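Long-range contacts in E2A dna-binding protein (Human adenovirus 5, PDB 2WB0), which binds single-stranded DNA and, by forming multimers, unwinds the template without ATP during strand-displacement replication of the viral genome: residues E91-H100 and G215-C223; F74-F82 and W314-M324. All coordinates share one frame; numbering follows the deposited sequence.

From the N terminus the chain first builds helices 7-21, 26-31 and 40-53, then helix 64-83. The end of that helix supplies residues 74-82 of contact 2. A short loop leads to residues 91-100 of contact 1. The loop of contact 1 closes when residues 215-223 return to pair with them, after the part of the chain that binds the first zinc ion. Contact 2 closes last, at residues 314-324, as helix 300-315 ends. Contact 1 is nested inside the loop closed by contact 2. The two touch where Pro-92 packs on Gln-76, Ala-77 and Gln-80. Contact 1 joins strand 95-99 to the chain entering the second zinc site at Cys-223; contact 2 ties helix 64-83 to the end of helix 300-315.

Contact 1: residues E91-H100 and G215-C223; sequences EPTGCALWLH and GHLLMPLRC. With ZN (zinc ion), chain C.
Arg-222 grips the backbone O of Glu-91 end-on. NH1 lies 2.7 Å and NH2 2.9 Å from that O, which sits in the guanidinium plane. The bend at chi3 (-58°) turns the guanidinium back, and one face lies on Gly-94 CA, 3.3 Å from CZ. Glu-91 OE1 stands well out of that plane, so its long salt bridge is one of charge alone. Further along, strands 95-99 and 216-220 pair antiparallel. Ala-96 and Trp-98 exchange backbone bonds with Met-219 and Leu-217. On the side of the sheet that carries these four, Met-219 SD packs on Trp-98 CB at 3.6 Å and reaches its six-membered ring obliquely, a Met-aromatic contact. Leu-217 CD2 touches Trp-98 CE3. On the side of Leu-97, Leu-99 CD1 lies over the His-216 ring as a CH-pi contact. In the second shell, the Glu-91 carboxylate binds the N atoms of Thr-93 and Gly-94, and OE2 also takes the Thr-93 hydroxyl at 2.7 Å (OG1). This probably steadies the turn that presents Glu-91 O. Cys-223 SG binds zinc at 2.4 Å with Cys-225, Cys-277 and Cys-294. Around the sheet, Pro-92 and Cys-95 pack on helix 64-83, Leu-217 and Met-219 on strand 271-276, and Pro-220 on helix 300-315.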
loop_
_atom_site.group_PDB
_atom_site.type_symbol
_atom_site.label_atom_id
_atom_site.label_comp_id
_atom_site.label_asym_id
_atom_site.label_seq_id
_atom_site.Cartn_x
_atom_site.Cartn_y
_atom_site.Cartn_z
ATOM N N GLU A 91 -10.407 -1.647 -11.318
ATOM C CA GLU A 91 -9.959 -2.860 -10.600
ATOM C C GLU A 91 -10.286 -2.566 -9.133
ATOM O O GLU A 91 -9.968 -1.516 -8.674
ATOM C CB GLU A 91 -8.487 -3.136 -10.855
ATOM C CG GLU A 91 -7.978 -4.467 -10.289
ATOM C CD GLU A 91 -7.722 -4.319 -8.765
ATOM O OE1 GLU A 91 -7.295 -3.198 -8.337
ATOM O OE2 GLU A 91 -7.952 -5.269 -8.026
ATOM N N PRO A 92 -10.987 -3.464 -8.421
ATOM C CA PRO A 92 -11.562 -3.116 -7.080
ATOM C C PRO A 92 -10.540 -3.034 -5.940
ATOM O O PRO A 92 -10.732 -2.217 -5.026
ATOM C CB PRO A 92 -12.530 -4.283 -6.762
ATOM C CG PRO A 92 -11.949 -5.445 -7.614
ATOM C CD PRO A 92 -11.388 -4.800 -8.877
ATOM N N THR A 93 -9.499 -3.869 -5.952
ATOM C CA THR A 93 -8.588 -3.838 -4.739
ATOM C C THR A 93 -7.806 -2.552 -4.619
ATOM O O THR A 93 -7.500 -2.115 -3.502
ATOM C CB THR A 93 -7.609 -5.038 -4.653
ATOM O OG1 THR A 93 -6.647 -4.980 -5.699
ATOM C CG2 THR A 93 -8.417 -6.475 -4.699
ATOM N N GLY A 94 -7.433 -1.982 -5.765
ATOM C CA GLY A 94 -6.572 -0.789 -5.818
ATOM C C GLY A 94 -5.154 -1.138 -5.415
ATOM O O GLY A 94 -4.431 -0.273 -4.910
ATOM N N CYS A 95 -4.770 -2.415 -5.569
ATOM C CA CYS A 95 -3.480 -2.918 -5.134
ATOM C C CYS A 95 -2.858 -3.716 -6.284
ATOM O O CYS A 95 -3.528 -3.937 -7.331
ATOM C CB CYS A 95 -3.622 -3.896 -3.952
ATOM S SG CYS A 95 -4.221 -3.246 -2.435
ATOM N N ALA A 96 -1.584 -4.105 -6.107
ATOM C CA ALA A 96 -0.803 -4.967 -7.037
ATOM C C ALA A 96 0.195 -5.798 -6.205
ATOM O O ALA A 96 0.382 -5.558 -5.015
ATOM C CB ALA A 96 -0.059 -4.161 -8.188
ATOM N N LEU A 97 0.752 -6.823 -6.833
ATOM C CA LEU A 97 1.718 -7.675 -6.256
ATOM C C LEU A 97 3.013 -7.308 -6.943
ATOM O O LEU A 97 3.130 -7.552 -8.180
ATOM C CB LEU A 97 1.394 -9.094 -6.673
ATOM C CG LEU A 97 0.419 -9.832 -5.763
ATOM C CD1 LEU A 97 -0.426 -9.127 -4.597
ATOM C CD2 LEU A 97 -0.245 -11.064 -6.393
ATOM N N TRP A 98 3.994 -6.813 -6.140
ATOM C CA TRP A 98 5.265 -6.405 -6.686
ATOM C C TRP A 98 6.336 -7.446 -6.312
ATOM O O TRP A 98 6.557 -7.698 -5.147
ATOM C CB TRP A 98 5.622 -5.004 -6.193
ATOM C CG TRP A 98 7.055 -4.567 -6.478
ATOM C CD1 TRP A 98 7.818 -4.800 -7.617
ATOM C CD2 TRP A 98 7.837 -3.723 -5.632
ATOM N NE1 TRP A 98 9.052 -4.194 -7.480
ATOM C CE2 TRP A 98 9.087 -3.517 -6.277
ATOM C CE3 TRP A 98 7.610 -3.165 -4.358
ATOM C CZ2 TRP A 98 10.142 -2.835 -5.662
ATOM C CZ3 TRP A 98 8.657 -2.438 -3.742
ATOM C CH2 TRP A 98 9.905 -2.271 -4.420
ATOM N N LEU A 99 6.987 -8.051 -7.319
ATOM C CA LEU A 99 8.037 -9.041 -7.073
ATOM C C LEU A 99 9.239 -8.199 -6.811
ATOM O O LEU A 99 9.946 -7.809 -7.761
ATOM C CB LEU A 99 8.275 -9.918 -8.330
ATOM C CG LEU A 99 9.449 -10.937 -8.195
ATOM C CD1 LEU A 99 9.142 -11.892 -7.087
ATOM C CD2 LEU A 99 9.569 -11.721 -9.554
ATOM N N HIS A 100 9.486 -7.876 -5.541
ATOM C CA HIS A 100 10.339 -6.720 -5.249
ATOM C C HIS A 100 11.826 -7.003 -5.337
ATOM O O HIS A 100 12.576 -6.105 -5.655
ATOM C CB HIS A 100 10.033 -6.162 -3.836
ATOM C CG HIS A 100 9.989 -7.207 -2.766
ATOM N ND1 HIS A 100 11.110 -7.619 -2.042
ATOM C CD2 HIS A 100 8.946 -7.930 -2.303
ATOM C CE1 HIS A 100 10.725 -8.559 -1.191
ATOM N NE2 HIS A 100 9.414 -8.759 -1.325
ATOM N N GLY A 215 7.903 -13.963 -2.345
ATOM C CA GLY A 215 8.695 -12.838 -2.856
ATOM C C GLY A 215 7.852 -11.655 -3.355
ATOM O O GLY A 215 8.396 -10.702 -3.837
ATOM N N HIS A 216 6.536 -11.752 -3.340
ATOM C CA HIS A 216 5.670 -10.633 -3.781
ATOM C C HIS A 216 5.261 -9.717 -2.634
ATOM O O HIS A 216 4.913 -10.192 -1.558
ATOM C CB HIS A 216 4.413 -11.204 -4.434
ATOM C CG HIS A 216 4.651 -11.742 -5.820
ATOM N ND1 HIS A 216 5.106 -13.025 -6.054
ATOM C CD2 HIS A 216 4.480 -11.171 -7.036
ATOM C CE1 HIS A 216 5.256 -13.203 -7.359
ATOM N NE2 HIS A 216 4.898 -12.086 -7.975
ATOM N N LEU A 217 5.204 -8.399 -2.880
ATOM C CA LEU A 217 4.667 -7.523 -1.855
ATOM C C LEU A 217 3.264 -7.086 -2.333
ATOM O O LEU A 217 3.114 -6.517 -3.420
ATOM C CB LEU A 217 5.580 -6.274 -1.673
ATOM C CG LEU A 217 5.011 -5.105 -0.833
ATOM C CD1 LEU A 217 4.697 -5.541 0.669
ATOM C CD2 LEU A 217 5.947 -3.819 -0.880
ATOM N N LEU A 218 2.265 -7.291 -1.488
ATOM C CA LEU A 218 0.965 -6.746 -1.758
ATOM C C LEU A 218 1.041 -5.291 -1.361
ATOM O O LEU A 218 1.312 -4.972 -0.185
ATOM C CB LEU A 218 -0.015 -7.396 -0.806
ATOM C CG LEU A 218 -1.519 -7.289 -0.910
ATOM C CD1 LEU A 218 -2.303 -7.298 0.350
ATOM C CD2 LEU A 218 -2.251 -6.731 -2.153
ATOM N N MET A 219 0.786 -4.430 -2.323
ATOM C CA MET A 219 0.917 -2.964 -2.135
ATOM C C MET A 219 -0.240 -2.241 -2.753
ATOM O O MET A 219 -0.781 -2.670 -3.792
ATOM C CB MET A 219 2.245 -2.481 -2.741
ATOM C CG MET A 219 2.369 -2.644 -4.323
ATOM S SD MET A 219 4.001 -2.108 -4.900
ATOM C CE MET A 219 3.470 -1.386 -6.419
ATOM N N PRO A 220 -0.603 -1.076 -2.198
ATOM C CA PRO A 220 -1.638 -0.303 -2.867
ATOM C C PRO A 220 -1.088 0.519 -4.036
ATOM O O PRO A 220 0.037 1.045 -3.935
ATOM C CB PRO A 220 -2.158 0.630 -1.750
ATOM C CG PRO A 220 -0.866 0.874 -0.901
ATOM C CD PRO A 220 -0.086 -0.443 -0.962
ATOM N N LEU A 221 -1.907 0.640 -5.096
ATOM C CA LEU A 221 -1.661 1.517 -6.224
ATOM C C LEU A 221 -2.443 2.798 -6.081
ATOM O O LEU A 221 -2.120 3.794 -6.785
ATOM C CB LEU A 221 -2.032 0.846 -7.539
ATOM C CG LEU A 221 -1.129 -0.279 -7.983
ATOM C CD1 LEU A 221 -1.591 -0.587 -9.388
ATOM C CD2 LEU A 221 0.323 0.123 -7.996
ATOM N N ARG A 222 -3.412 2.819 -5.138
ATOM C CA ARG A 222 -4.263 4.006 -5.014
ATOM C C ARG A 222 -4.464 4.413 -3.593
ATOM O O ARG A 222 -4.726 3.575 -2.721
ATOM C CB ARG A 222 -5.672 3.726 -5.594
ATOM C CG ARG A 222 -5.579 3.085 -6.996
ATOM C CD ARG A 222 -6.951 2.998 -7.709
ATOM N NE ARG A 222 -8.016 2.248 -7.033
ATOM C CZ ARG A 222 -8.609 1.158 -7.516
ATOM N NH1 ARG A 222 -8.144 0.515 -8.625
ATOM N NH2 ARG A 222 -9.626 0.635 -6.803
ATOM N N CYS A 223 -4.323 5.702 -3.349
ATOM C CA CYS A 223 -4.691 6.266 -2.067
ATOM C C CYS A 223 -6.058 6.962 -2.352
ATOM O O CYS A 223 -6.713 6.615 -3.307
ATOM C CB CYS A 223 -3.629 7.201 -1.521
ATOM S SG CYS A 223 -3.365 8.663 -2.586
HETATM ZN ZN ZN C . -3.464 10.601 -1.221
HETATM O O HOH W 1 7.751 -10.649 0.072
#

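Contact 2: residues F74-F82 and W314-M324; sequences FLQAYLQSF and WSENFTELPRM
The first torsions of Tyr-78 and Trp-314 bring their side chains together. Tyr-78 CG is anti to its carbonyl carbon (chi1 -84°), which sends the ring out between Leu-321 and Met-324. Trp-314 CG is anti to its backbone N (chi1 -175°), and the indole reaches helix 64-83. There it sits as a knob among Leu-75, Tyr-78, Leu-79 and Phe-82. Tyr-78 CB lies over one indole face, 3.8 Å from Trp-314 CE3. Leu-75 CD2 and Leu-79 CD1 meet the indole edge. Trp-314 NE1 gives its hydrogen to Glu-320 O at 2.8 Å, in the ring plane, which fixes the rotation of the indole. Tyr-78, Phe-82, Trp-314 and Phe-318 form an aromatic cluster. It joins helix 64-83 of the all-alpha domain to the end of helix 300-315 and the loop beyond. Trp-314 turns an edge to the Phe-82 face in an offset way, with planes 67° apart, and Phe-318 meets that ring edge-to-face. The Tyr-78 ring is held between Leu-321 CD2 on one face, 3.3 Å from Tyr-78 CE1, and Met-324 CG on the other. Its OH bonds to Arg-311 and to a water that donates to Met-324 O. Pro-322 CG packs against the helix backbone, 3.7 Å from Phe-82 N.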
loop_
_atom_site.group_PDB
_atom_site.type_symbol
_atom_site.label_atom_id
_atom_site.label_comp_id
_atom_site.label_asym_id
_atom_site.label_seq_id
_atom_site.Cartn_x
_atom_site.Cartn_y
_atom_site.Cartn_z
ATOM N N PHE A 74 -11.312 -5.171 -0.579
ATOM C CA PHE A 74 -11.135 -6.604 -0.795
ATOM C C PHE A 74 -12.479 -7.297 -0.812
ATOM O O PHE A 74 -12.674 -8.184 -1.603
ATOM C CB PHE A 74 -10.228 -7.189 0.278
ATOM C CG PHE A 74 -8.817 -6.773 0.123
ATOM C CD1 PHE A 74 -8.181 -6.874 -1.122
ATOM C CD2 PHE A 74 -8.102 -6.223 1.226
ATOM C CE1 PHE A 74 -6.854 -6.504 -1.305
ATOM C CE2 PHE A 74 -6.768 -5.864 1.046
ATOM C CZ PHE A 74 -6.133 -6.000 -0.172
ATOM N N LEU A 75 -13.392 -6.874 0.042
ATOM C CA LEU A 75 -14.727 -7.453 0.076
ATOM C C LEU A 75 -15.427 -7.172 -1.258
ATOM O O LEU A 75 -15.994 -8.056 -1.906
ATOM C CB LEU A 75 -15.522 -6.769 1.170
ATOM C CG LEU A 75 -16.690 -7.530 1.850
ATOM C CD1 LEU A 75 -17.776 -6.699 2.487
ATOM C CD2 LEU A 75 -17.155 -8.960 1.334
ATOM N N GLN A 76 -15.347 -5.928 -1.674
ATOM C CA GLN A 76 -15.763 -5.571 -3.026
ATOM C C GLN A 76 -15.206 -6.473 -4.102
ATOM O O GLN A 76 -15.937 -6.913 -4.995
ATOM C CB GLN A 76 -15.417 -4.097 -3.329
ATOM C CG GLN A 76 -16.211 -3.625 -4.626
ATOM C CD GLN A 76 -15.779 -2.295 -5.134
ATOM O OE1 GLN A 76 -16.599 -1.392 -5.372
ATOM N NE2 GLN A 76 -14.507 -2.141 -5.263
ATOM N N ALA A 77 -13.919 -6.763 -4.058
ATOM C CA ALA A 77 -13.362 -7.601 -5.078
ATOM C C ALA A 77 -13.943 -9.023 -5.039
ATOM O O ALA A 77 -14.096 -9.673 -6.102
ATOM C CB ALA A 77 -11.838 -7.640 -4.929
ATOM N N TYR A 78 -14.192 -9.521 -3.827
ATOM C CA TYR A 78 -14.730 -10.908 -3.695
ATOM C C TYR A 78 -16.178 -10.962 -4.173
ATOM O O TYR A 78 -16.573 -11.906 -4.878
ATOM C CB TYR A 78 -14.569 -11.426 -2.256
ATOM C CG TYR A 78 -13.172 -11.985 -2.073
ATOM C CD1 TYR A 78 -12.756 -13.144 -2.773
ATOM C CD2 TYR A 78 -12.284 -11.393 -1.200
ATOM C CE1 TYR A 78 -11.443 -13.671 -2.634
ATOM C CE2 TYR A 78 -10.944 -11.911 -1.038
ATOM C CZ TYR A 78 -10.534 -13.024 -1.779
ATOM O OH TYR A 78 -9.279 -13.508 -1.658
ATOM N N LEU A 79 -16.932 -9.929 -3.867
ATOM C CA LEU A 79 -18.315 -9.827 -4.322
ATOM C C LEU A 79 -18.413 -9.743 -5.837
ATOM O O LEU A 79 -19.189 -10.481 -6.456
ATOM C CB LEU A 79 -18.950 -8.583 -3.709
ATOM C CG LEU A 79 -20.018 -8.471 -2.653
ATOM C CD1 LEU A 79 -20.702 -9.778 -2.093
ATOM C CD2 LEU A 79 -19.571 -7.539 -1.578
ATOM N N GLN A 80 -17.569 -8.913 -6.456
ATOM C CA GLN A 80 -17.491 -8.845 -7.912
ATOM C C GLN A 80 -17.109 -10.203 -8.524
ATOM O O GLN A 80 -17.764 -10.671 -9.482
ATOM C CB GLN A 80 -16.482 -7.756 -8.323
ATOM C CG GLN A 80 -17.037 -6.368 -8.077
ATOM C CD GLN A 80 -16.059 -5.258 -8.576
ATOM O OE1 GLN A 80 -15.005 -5.553 -9.135
ATOM N NE2 GLN A 80 -16.429 -3.999 -8.355
ATOM N N SER A 81 -16.048 -10.834 -7.998
ATOM C CA SER A 81 -15.677 -12.172 -8.422
ATOM C C SER A 81 -16.833 -13.186 -8.249
ATOM O O SER A 81 -17.119 -13.900 -9.186
ATOM C CB SER A 81 -14.366 -12.661 -7.768
ATOM O OG SER A 81 -13.275 -11.711 -7.978
ATOM N N PHE A 82 -17.500 -13.205 -7.090
ATOM C CA PHE A 82 -18.609 -14.132 -6.822
ATOM C C PHE A 82 -19.674 -13.996 -7.929
ATOM O O PHE A 82 -20.101 -15.002 -8.575
ATOM C CB PHE A 82 -19.236 -13.830 -5.477
ATOM C CG PHE A 82 -20.535 -14.560 -5.199
ATOM C CD1 PHE A 82 -20.535 -15.937 -4.899
ATOM C CD2 PHE A 82 -21.717 -13.864 -5.080
ATOM C CE1 PHE A 82 -21.720 -16.601 -4.598
ATOM C CE2 PHE A 82 -22.939 -14.531 -4.766
ATOM C CZ PHE A 82 -22.931 -15.897 -4.521
ATOM N N TRP A 314 -15.643 -13.641 4.616
ATOM C CA TRP A 314 -16.280 -14.228 3.459
ATOM C C TRP A 314 -16.709 -15.700 3.810
ATOM O O TRP A 314 -17.863 -16.110 3.561
ATOM C CB TRP A 314 -15.343 -14.225 2.249
ATOM C CG TRP A 314 -16.054 -14.730 1.038
ATOM C CD1 TRP A 314 -16.076 -16.029 0.549
ATOM C CD2 TRP A 314 -16.892 -13.963 0.182
ATOM N NE1 TRP A 314 -16.917 -16.105 -0.566
ATOM C CE2 TRP A 314 -17.425 -14.850 -0.809
ATOM C CE3 TRP A 314 -17.259 -12.609 0.155
ATOM C CZ2 TRP A 314 -18.266 -14.406 -1.833
ATOM C CZ3 TRP A 314 -18.119 -12.174 -0.860
ATOM C CH2 TRP A 314 -18.600 -13.067 -1.844
ATOM N N SER A 315 -15.786 -16.438 4.444
ATOM C CA SER A 315 -15.971 -17.865 4.789
ATOM C C SER A 315 -17.098 -18.052 5.791
ATOM O O SER A 315 -17.693 -19.142 5.861
ATOM C CB SER A 315 -14.681 -18.481 5.374
ATOM O OG SER A 315 -14.513 -18.087 6.752
ATOM N N GLU A 316 -17.392 -17.018 6.584
ATOM C CA GLU A 316 -18.489 -17.081 7.515
ATOM C C GLU A 316 -19.810 -16.784 6.807
ATOM O O GLU A 316 -20.863 -16.876 7.426
ATOM C CB GLU A 316 -18.306 -16.125 8.711
ATOM C CG GLU A 316 -17.056 -16.460 9.565
ATOM C CD GLU A 316 -16.734 -15.451 10.646
ATOM O OE1 GLU A 316 -17.513 -14.508 10.900
ATOM O OE2 GLU A 316 -15.665 -15.628 11.276
ATOM N N ASN A 317 -19.757 -16.472 5.515
ATOM C CA ASN A 317 -20.999 -16.096 4.805
ATOM C C ASN A 317 -21.288 -16.839 3.539
ATOM O O ASN A 317 -22.433 -16.854 3.097
ATOM C CB ASN A 317 -21.008 -14.606 4.540
ATOM C CG ASN A 317 -21.129 -13.830 5.782
ATOM O OD1 ASN A 317 -20.141 -13.395 6.378
ATOM N ND2 ASN A 317 -22.322 -13.644 6.209
ATOM N N PHE A 318 -20.253 -17.440 2.967
ATOM C CA PHE A 318 -20.311 -18.153 1.713
ATOM C C PHE A 318 -19.541 -19.408 1.910
ATOM O O PHE A 318 -18.658 -19.469 2.779
ATOM C CB PHE A 318 -19.744 -17.318 0.539
ATOM C CG PHE A 318 -20.487 -16.047 0.328
ATOM C CD1 PHE A 318 -20.141 -14.894 1.048
ATOM C CD2 PHE A 318 -21.597 -15.998 -0.520
ATOM C CE1 PHE A 318 -20.872 -13.693 0.934
ATOM C CE2 PHE A 318 -22.324 -14.808 -0.640
ATOM C CZ PHE A 318 -21.945 -13.640 0.076
ATOM N N THR A 319 -19.847 -20.443 1.129
ATOM C CA THR A 319 -19.132 -21.697 1.382
ATOM C C THR A 319 -17.888 -21.929 0.499
ATOM O O THR A 319 -17.055 -22.751 0.860
ATOM C CB THR A 319 -20.101 -22.931 1.439
ATOM O OG1 THR A 319 -20.443 -23.298 0.110
ATOM C CG2 THR A 319 -21.416 -22.574 2.249
ATOM N N GLU A 320 -17.747 -21.220 -0.630
ATOM C CA GLU A 320 -16.463 -21.159 -1.363
ATOM C C GLU A 320 -15.997 -19.705 -1.461
ATOM O O GLU A 320 -16.823 -18.778 -1.422
ATOM C CB GLU A 320 -16.543 -21.664 -2.798
ATOM C CG GLU A 320 -16.114 -23.070 -2.957
ATOM C CD GLU A 320 -17.323 -23.921 -3.113
ATOM O OE1 GLU A 320 -17.603 -24.749 -2.215
ATOM O OE2 GLU A 320 -18.033 -23.716 -4.125
ATOM N N LEU A 321 -14.681 -19.539 -1.579
ATOM C CA LEU A 321 -14.063 -18.216 -1.750
ATOM C C LEU A 321 -13.838 -18.131 -3.263
ATOM O O LEU A 321 -13.201 -18.978 -3.803
ATOM C CB LEU A 321 -12.677 -18.212 -1.080
ATOM C CG LEU A 321 -11.922 -17.031 -0.461
ATOM C CD1 LEU A 321 -10.448 -16.934 -0.904
ATOM C CD2 LEU A 321 -12.665 -15.695 -0.370
ATOM N N PRO A 322 -14.380 -17.124 -3.952
ATOM C CA PRO A 322 -14.092 -17.018 -5.395
ATOM C C PRO A 322 -12.585 -16.795 -5.648
ATOM O O PRO A 322 -11.844 -16.320 -4.725
ATOM C CB PRO A 322 -14.842 -15.734 -5.819
ATOM C CG PRO A 322 -15.740 -15.428 -4.750
ATOM C CD PRO A 322 -15.306 -16.079 -3.492
ATOM N N ARG A 323 -12.146 -17.150 -6.846
ATOM C CA ARG A 323 -10.870 -16.694 -7.361
ATOM C C ARG A 323 -10.835 -15.151 -7.323
ATOM O O ARG A 323 -11.821 -14.470 -7.693
ATOM C CB ARG A 323 -10.734 -17.166 -8.779
ATOM C CG ARG A 323 -9.388 -16.957 -9.428
ATOM C CD ARG A 323 -9.320 -17.794 -10.664
ATOM N NE ARG A 323 -8.497 -17.106 -11.640
ATOM C CZ ARG A 323 -7.164 -17.109 -11.614
ATOM N NH1 ARG A 323 -6.485 -17.805 -10.672
ATOM N NH2 ARG A 323 -6.503 -16.436 -12.539
ATOM N N MET A 324 -9.715 -14.577 -6.869
ATOM C CA MET A 324 -9.635 -13.084 -6.823
ATOM C C MET A 324 -8.187 -12.812 -7.045
ATOM O O MET A 324 -7.344 -13.261 -6.260
ATOM C CB MET A 324 -10.128 -12.549 -5.451
ATOM C CG MET A 324 -10.419 -10.993 -5.370
ATOM S SD MET A 324 -8.882 -10.060 -5.404
ATOM C CE MET A 324 -8.364 -10.282 -3.721
HETATM O O HOH W 2 -7.824 -14.367 -3.529
#